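PDB 2V27: phenylalanine hydroxylase from Colwellia psychrerythraea 34h, which hydroxylates L-phenylalanine to L-tyrosine in an iron- and tetrahydrobiopterin-dependent reaction with molecular oxygen, and stays active in the cold. Local coordinates for the interface of chains A and B. Coordinates in Å, arbitrary orientation; residue numbers count along the deposited sequence, not the author numbering. Chains: chain A/B, Phenylalanine hydroxylase.

Contact 1: the interface of chains A and B. Residues chain A 114, 190, 217, 219-220; chain B 261-262, 265.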
# COMPACT_ATOMS: atom_id res chain seq x y z
N TYR A 114 6.82 6.77 -11.75
CA TYR A 114 7.24 6.15 -10.47
C TYR A 114 8.33 5.12 -10.67
O TYR A 114 8.18 4.23 -11.49
CB TYR A 114 6.05 5.43 -9.73
CG TYR A 114 6.57 4.69 -8.51
CD1 TYR A 114 6.78 5.38 -7.33
CD2 TYR A 114 6.98 3.35 -8.57
CE1 TYR A 114 7.34 4.73 -6.18
CE2 TYR A 114 7.51 2.71 -7.46
CZ TYR A 114 7.70 3.41 -6.28
OH TYR A 114 8.25 2.80 -5.18
N GLU A 190 3.41 11.89 -5.33
CA GLU A 190 3.68 12.11 -3.89
C GLU A 190 3.30 13.53 -3.47
O GLU A 190 2.83 13.72 -2.34
CB GLU A 190 5.16 11.87 -3.55
CG GLU A 190 5.64 10.46 -3.81
CD GLU A 190 4.99 9.39 -2.93
OE1 GLU A 190 4.31 9.75 -1.94
OE2 GLU A 190 5.19 8.15 -3.22
N ILE A 217 7.68 1.22 2.40
CA ILE A 217 8.11 2.09 1.34
C ILE A 217 7.21 2.11 0.11
O ILE A 217 7.32 3.03 -0.70
CB ILE A 217 9.55 1.82 0.90
CG1 ILE A 217 9.69 0.44 0.29
CG2 ILE A 217 10.53 1.91 2.14
CD1 ILE A 217 11.13 0.10 -0.28
N ILE A 219 3.82 1.95 -0.06
CA ILE A 219 2.42 2.35 0.15
C ILE A 219 2.31 3.86 0.19
O ILE A 219 3.33 4.55 0.36
CB ILE A 219 1.77 1.75 1.46
CG1 ILE A 219 2.50 2.28 2.71
CG2 ILE A 219 1.84 0.19 1.40
CD1 ILE A 219 1.75 1.94 4.02
N MET A 220 1.09 4.38 0.00
CA MET A 220 0.85 5.81 0.31
C MET A 220 0.96 6.04 1.81
O MET A 220 0.39 5.30 2.62
CB MET A 220 -0.49 6.21 -0.22
CG MET A 220 -0.74 5.90 -1.71
SD MET A 220 0.60 6.58 -2.78
CE MET A 220 0.36 8.37 -2.61
N PHE B 261 -1.94 5.99 -9.20
CA PHE B 261 -0.58 6.09 -8.66
C PHE B 261 -0.26 5.04 -7.57
O PHE B 261 0.84 4.46 -7.61
CB PHE B 261 -0.36 7.52 -8.15
CG PHE B 261 1.02 7.75 -7.63
CD1 PHE B 261 2.09 7.89 -8.53
CD2 PHE B 261 1.28 7.82 -6.27
CE1 PHE B 261 3.40 8.12 -8.01
CE2 PHE B 261 2.56 8.03 -5.78
CZ PHE B 261 3.63 8.19 -6.65
N PRO B 262 -1.17 4.77 -6.59
CA PRO B 262 -0.83 3.74 -5.57
C PRO B 262 -0.57 2.38 -6.16
O PRO B 262 0.25 1.64 -5.64
CB PRO B 262 -2.07 3.73 -4.64
CG PRO B 262 -2.67 5.15 -4.78
CD PRO B 262 -2.46 5.43 -6.29
N LYS B 265 2.95 2.36 -7.62
CA LYS B 265 3.92 2.32 -6.53
C LYS B 265 4.01 0.97 -5.86
O LYS B 265 5.09 0.56 -5.40
CB LYS B 265 3.56 3.44 -5.53
CG LYS B 265 4.45 3.52 -4.30
CD LYS B 265 4.04 4.80 -3.53
CE LYS B 265 4.97 4.99 -2.36
NZ LYS B 265 4.57 6.25 -1.67
O HOH W 1 6.71 5.95 -0.11
O HOH W 2 7.55 0.06 -5.05
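The short helix 261-265 of chain B docks against helix 188-196 of chain A, which carries A:Glu190, and against two loops of that chain, one with A:Tyr114 and one with A:Ile217, A:Ile219 and A:Met220. B:Lys265 brings an ammonium group to the contact. Its CG stands anti to the backbone N (chi1 178°) and the extended chain beyond it reaches the polar groups of A:Glu190 and A:Ile219; the length of a lysine suits this. There B:Lys265 NZ forms a salt bridge with the carboxylate oxygen OE2 of A:Glu190 at 2.5 Å, on the syn lone pair. B:Lys265 NZ also gives a hydrogen bond to the carbonyl O of A:Ile219 at 2.9 Å, from above the carbonyl plane, 50° out of it. A water 2.7 Å from B:Lys265 NZ passes the contact on to A:Ile217 O. B:Lys265 CA lies over the centre of the A:Tyr114 ring, 3.8 Å from its centroid, where a flat aromatic face suits a C-H group. A:Met220 lines the apolar flank: its methylene CG meets B:Pro262 CG at 3.7 Å, and its sulfur SD lies 3.8 Å from B:Phe261 CD2. The site joins two copies in the crystal, probably as a packing contact, since the enzyme is monomeric.

Contact 2: the interface of chains A and B. Residues chain A 261-262, 265; chain B 189-190, 217, 219-220.
With CG anti to the backbone N (chi1 -176°), A:Phe261 extends its ring to B:Gly189 and B:Glu190, while B:Glu190, bent at chi2 (-65°), folds its carboxylate back toward the same ring and A:Lys265. The CA of B:Gly189 sits over the centre of the A:Phe261 face, 3.8 Å from the centroid; with no side chain in the way, glycine lets the helix backbone come this close. The carboxylate meets the ring at its edge, with B:Glu190 OE2 in the ring plane and 3.5 Å from A:Phe261 CE2. The two flat groups stand 85° apart, an arrangement that would let the weakly positive rim of the ring face the negative oxygen. The methyl CE of B:Met220 reaches the edge too, and its sulfur SD lies 3.7 Å from A:Phe261 CD2. A:Lys265 comes at B:Glu190 from the opposite direction, and its NZ forms a salt bridge with OE2 at 2.6 Å, on the syn lone pair. A second bond, from A:Lys265 NZ to B:Ile219 O at 2.9 Å, fixes the ammonium between side chain and backbone. The site clamps the end of chain A onto chain B, probably through crystal packing, the enzyme being a monomer.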
# COMPACT_ATOMS: atom_id res chain seq x y z
N PHE A 261 -3.29 1.05 10.04
CA PHE A 261 -3.82 -0.10 9.30
C PHE A 261 -3.08 -0.41 7.94
O PHE A 261 -2.75 -1.58 7.65
CB PHE A 261 -5.34 0.05 9.11
CG PHE A 261 -5.95 -1.15 8.42
CD1 PHE A 261 -6.09 -2.38 9.08
CD2 PHE A 261 -6.34 -1.07 7.08
CE1 PHE A 261 -6.62 -3.49 8.41
CE2 PHE A 261 -6.87 -2.21 6.42
CZ PHE A 261 -7.03 -3.39 7.08
N PRO A 262 -2.82 0.63 7.09
CA PRO A 262 -2.10 0.34 5.82
C PRO A 262 -0.74 -0.25 6.01
O PRO A 262 -0.29 -1.05 5.19
CB PRO A 262 -2.00 1.72 5.12
CG PRO A 262 -3.13 2.52 5.73
CD PRO A 262 -3.21 2.05 7.17
N LYS A 265 -1.09 -3.95 6.73
CA LYS A 265 -1.52 -4.65 5.53
C LYS A 265 -0.38 -4.92 4.52
O LYS A 265 -0.42 -5.89 3.77
CB LYS A 265 -2.67 -3.83 4.90
CG LYS A 265 -3.35 -4.44 3.73
CD LYS A 265 -4.52 -3.51 3.32
CE LYS A 265 -5.26 -4.16 2.22
NZ LYS A 265 -6.35 -3.15 1.94
N GLY B 189 -10.71 -2.16 9.78
CA GLY B 189 -9.90 -1.16 8.99
C GLY B 189 -10.46 -1.00 7.57
O GLY B 189 -10.65 0.14 7.09
N GLU B 190 -10.81 -2.11 6.93
CA GLU B 190 -11.43 -2.03 5.61
C GLU B 190 -12.82 -1.40 5.60
O GLU B 190 -13.15 -0.67 4.66
CB GLU B 190 -11.53 -3.42 4.97
CG GLU B 190 -10.22 -4.15 4.74
CD GLU B 190 -9.27 -3.49 3.72
OE1 GLU B 190 -9.68 -2.52 3.06
OE2 GLU B 190 -8.11 -3.97 3.64
N ILE B 217 -3.26 -6.36 -4.04
CA ILE B 217 -3.96 -6.86 -2.85
C ILE B 217 -3.51 -6.27 -1.52
O ILE B 217 -4.28 -6.28 -0.58
CB ILE B 217 -3.98 -8.40 -2.71
CG1 ILE B 217 -2.56 -8.93 -2.53
CG2 ILE B 217 -4.62 -8.99 -3.97
CD1 ILE B 217 -2.50 -10.41 -2.05
N ILE B 219 -2.54 -3.11 -0.71
CA ILE B 219 -2.69 -1.64 -0.56
C ILE B 219 -4.14 -1.23 -0.22
O ILE B 219 -5.07 -2.03 -0.40
CB ILE B 219 -2.22 -0.80 -1.80
CG1 ILE B 219 -3.15 -1.09 -3.00
CG2 ILE B 219 -0.77 -1.11 -2.14
CD1 ILE B 219 -2.84 -0.18 -4.20
N MET B 220 -4.34 -0.01 0.32
CA MET B 220 -5.68 0.52 0.48
C MET B 220 -6.20 0.77 -0.96
O MET B 220 -5.56 1.39 -1.79
CB MET B 220 -5.64 1.78 1.29
CG MET B 220 -5.02 1.60 2.70
SD MET B 220 -5.74 0.22 3.64
CE MET B 220 -7.41 0.86 3.92
O HOH W 3 -6.84 -4.86 -0.30

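Contact 3: the interface of chains A and B. Residues chain A 261, 264-266; chain B 114, 217-218.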
# COMPACT_ATOMS: atom_id res chain seq x y z
N PHE A 261 -3.29 1.05 10.04
CA PHE A 261 -3.82 -0.10 9.30
C PHE A 261 -3.08 -0.41 7.94
O PHE A 261 -2.75 -1.58 7.65
CB PHE A 261 -5.34 0.05 9.11
CG PHE A 261 -5.95 -1.15 8.42
CD1 PHE A 261 -6.09 -2.38 9.08
CD2 PHE A 261 -6.34 -1.07 7.08
CE1 PHE A 261 -6.62 -3.49 8.41
CE2 PHE A 261 -6.87 -2.21 6.42
CZ PHE A 261 -7.03 -3.39 7.08
N LYS A 264 0.04 -2.29 8.58
CA LYS A 264 -0.26 -3.70 8.96
C LYS A 264 -0.47 -4.57 7.71
O LYS A 264 -0.12 -5.76 7.64
CB LYS A 264 -1.47 -3.76 9.87
CG LYS A 264 -1.21 -3.21 11.27
CD LYS A 264 -2.45 -3.32 12.21
CE LYS A 264 -2.20 -2.46 13.47
NZ LYS A 264 -3.41 -2.24 14.39
N LYS A 265 -1.09 -3.95 6.73
CA LYS A 265 -1.52 -4.65 5.53
C LYS A 265 -0.38 -4.92 4.52
O LYS A 265 -0.42 -5.89 3.77
CB LYS A 265 -2.67 -3.83 4.90
CG LYS A 265 -3.35 -4.44 3.73
CD LYS A 265 -4.52 -3.51 3.32
CE LYS A 265 -5.26 -4.16 2.22
NZ LYS A 265 -6.35 -3.15 1.94
N ALA A 266 0.62 -4.04 4.46
CA ALA A 266 1.65 -4.10 3.44
C ALA A 266 2.45 -5.41 3.53
O ALA A 266 2.69 -5.92 4.62
CB ALA A 266 2.57 -2.88 3.56
N TYR B 114 -5.26 -7.68 11.15
CA TYR B 114 -5.04 -7.97 9.73
C TYR B 114 -4.19 -9.20 9.51
O TYR B 114 -3.17 -9.35 10.18
CB TYR B 114 -4.36 -6.78 8.96
CG TYR B 114 -4.06 -7.16 7.50
CD1 TYR B 114 -5.05 -7.05 6.51
CD2 TYR B 114 -2.82 -7.69 7.15
CE1 TYR B 114 -4.78 -7.43 5.20
CE2 TYR B 114 -2.55 -8.08 5.87
CZ TYR B 114 -3.55 -7.97 4.90
OH TYR B 114 -3.30 -8.33 3.60
N ILE B 217 -3.26 -6.36 -4.04
CA ILE B 217 -3.96 -6.86 -2.85
C ILE B 217 -3.51 -6.27 -1.52
O ILE B 217 -4.28 -6.28 -0.58
CB ILE B 217 -3.98 -8.40 -2.71
CG1 ILE B 217 -2.56 -8.93 -2.53
CG2 ILE B 217 -4.62 -8.99 -3.97
CD1 ILE B 217 -2.50 -10.41 -2.05
N ASP B 218 -2.29 -5.73 -1.51
CA ASP B 218 -1.58 -5.30 -0.29
C ASP B 218 -1.60 -3.78 -0.05
O ASP B 218 -0.80 -3.25 0.73
CB ASP B 218 -0.12 -5.81 -0.36
CG ASP B 218 -0.03 -7.33 -0.42
OD1 ASP B 218 -0.90 -7.99 0.19
OD2 ASP B 218 0.90 -7.89 -1.08
O HOH W 4 -6.84 -4.86 -0.30
O HOH W 5 -0.20 -8.43 2.80
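B:Tyr114 lies flat across the backbone of A:Lys265, presenting one ring face to the CA, which stands 3.6 Å above the ring plane, displaced toward the rim. The tyrosine CG is turned away from its own backbone N (chi1 176°), a setting that lays the ring along the end of the helix. The start of the lysine side chain continues beneath the ring, with A:Lys265 CG 3.6 Å from B:Tyr114 CE1. The aliphatic part of the lysine packs on this broad aromatic surface, which suits it, while its NZ reaches B:Ile217 O through a water. At the opposite rim, on the same side of the ring as the lysine CA, the carbonyl O of A:Lys264 comes within 3.4 Å of B:Tyr114 CD2. The side chain of A:Phe261 crosses that of B:Tyr114 at about a right angle, and its CE1 meets the tyrosine CB at 4.0 Å; the ring planes are steeply inclined, and the faces do not stack. The hydroxyl OH of B:Tyr114 is 3.2 Å from a water that in turn lies 2.7 Å from A:Lys265 O. The same water touches the carboxylate oxygen OD1 of B:Asp218 at 2.7 Å, tying two loops of chain B to the end of helix 261-265 of chain A. In the fold, that helix is the last of chain A, B:Tyr114 lies between strand 99-103 and helix 120-127, and B:Ile217 and B:Asp218 between helix 207-211 and strand 223-227.

Contacts 2 and 3 form one continuous patch: their C-alpha centres lie about 4 Å apart, and they share A:Phe261, A:Lys265 and B:Ile217. Contact 1, whose centre is about 14 Å from each of them, is largely the counterpart of contacts 2 and 3 with the chains exchanged, because the interface is two-fold symmetric. Each chain therefore offers its helix 261-265 to its neighbour and receives the same helix in return, so the pairing is reciprocal. Such symmetry alone does not establish a dimer; the enzyme is a monomer, and the reciprocal docking of the 261-265 helices probably reflects crystal packing.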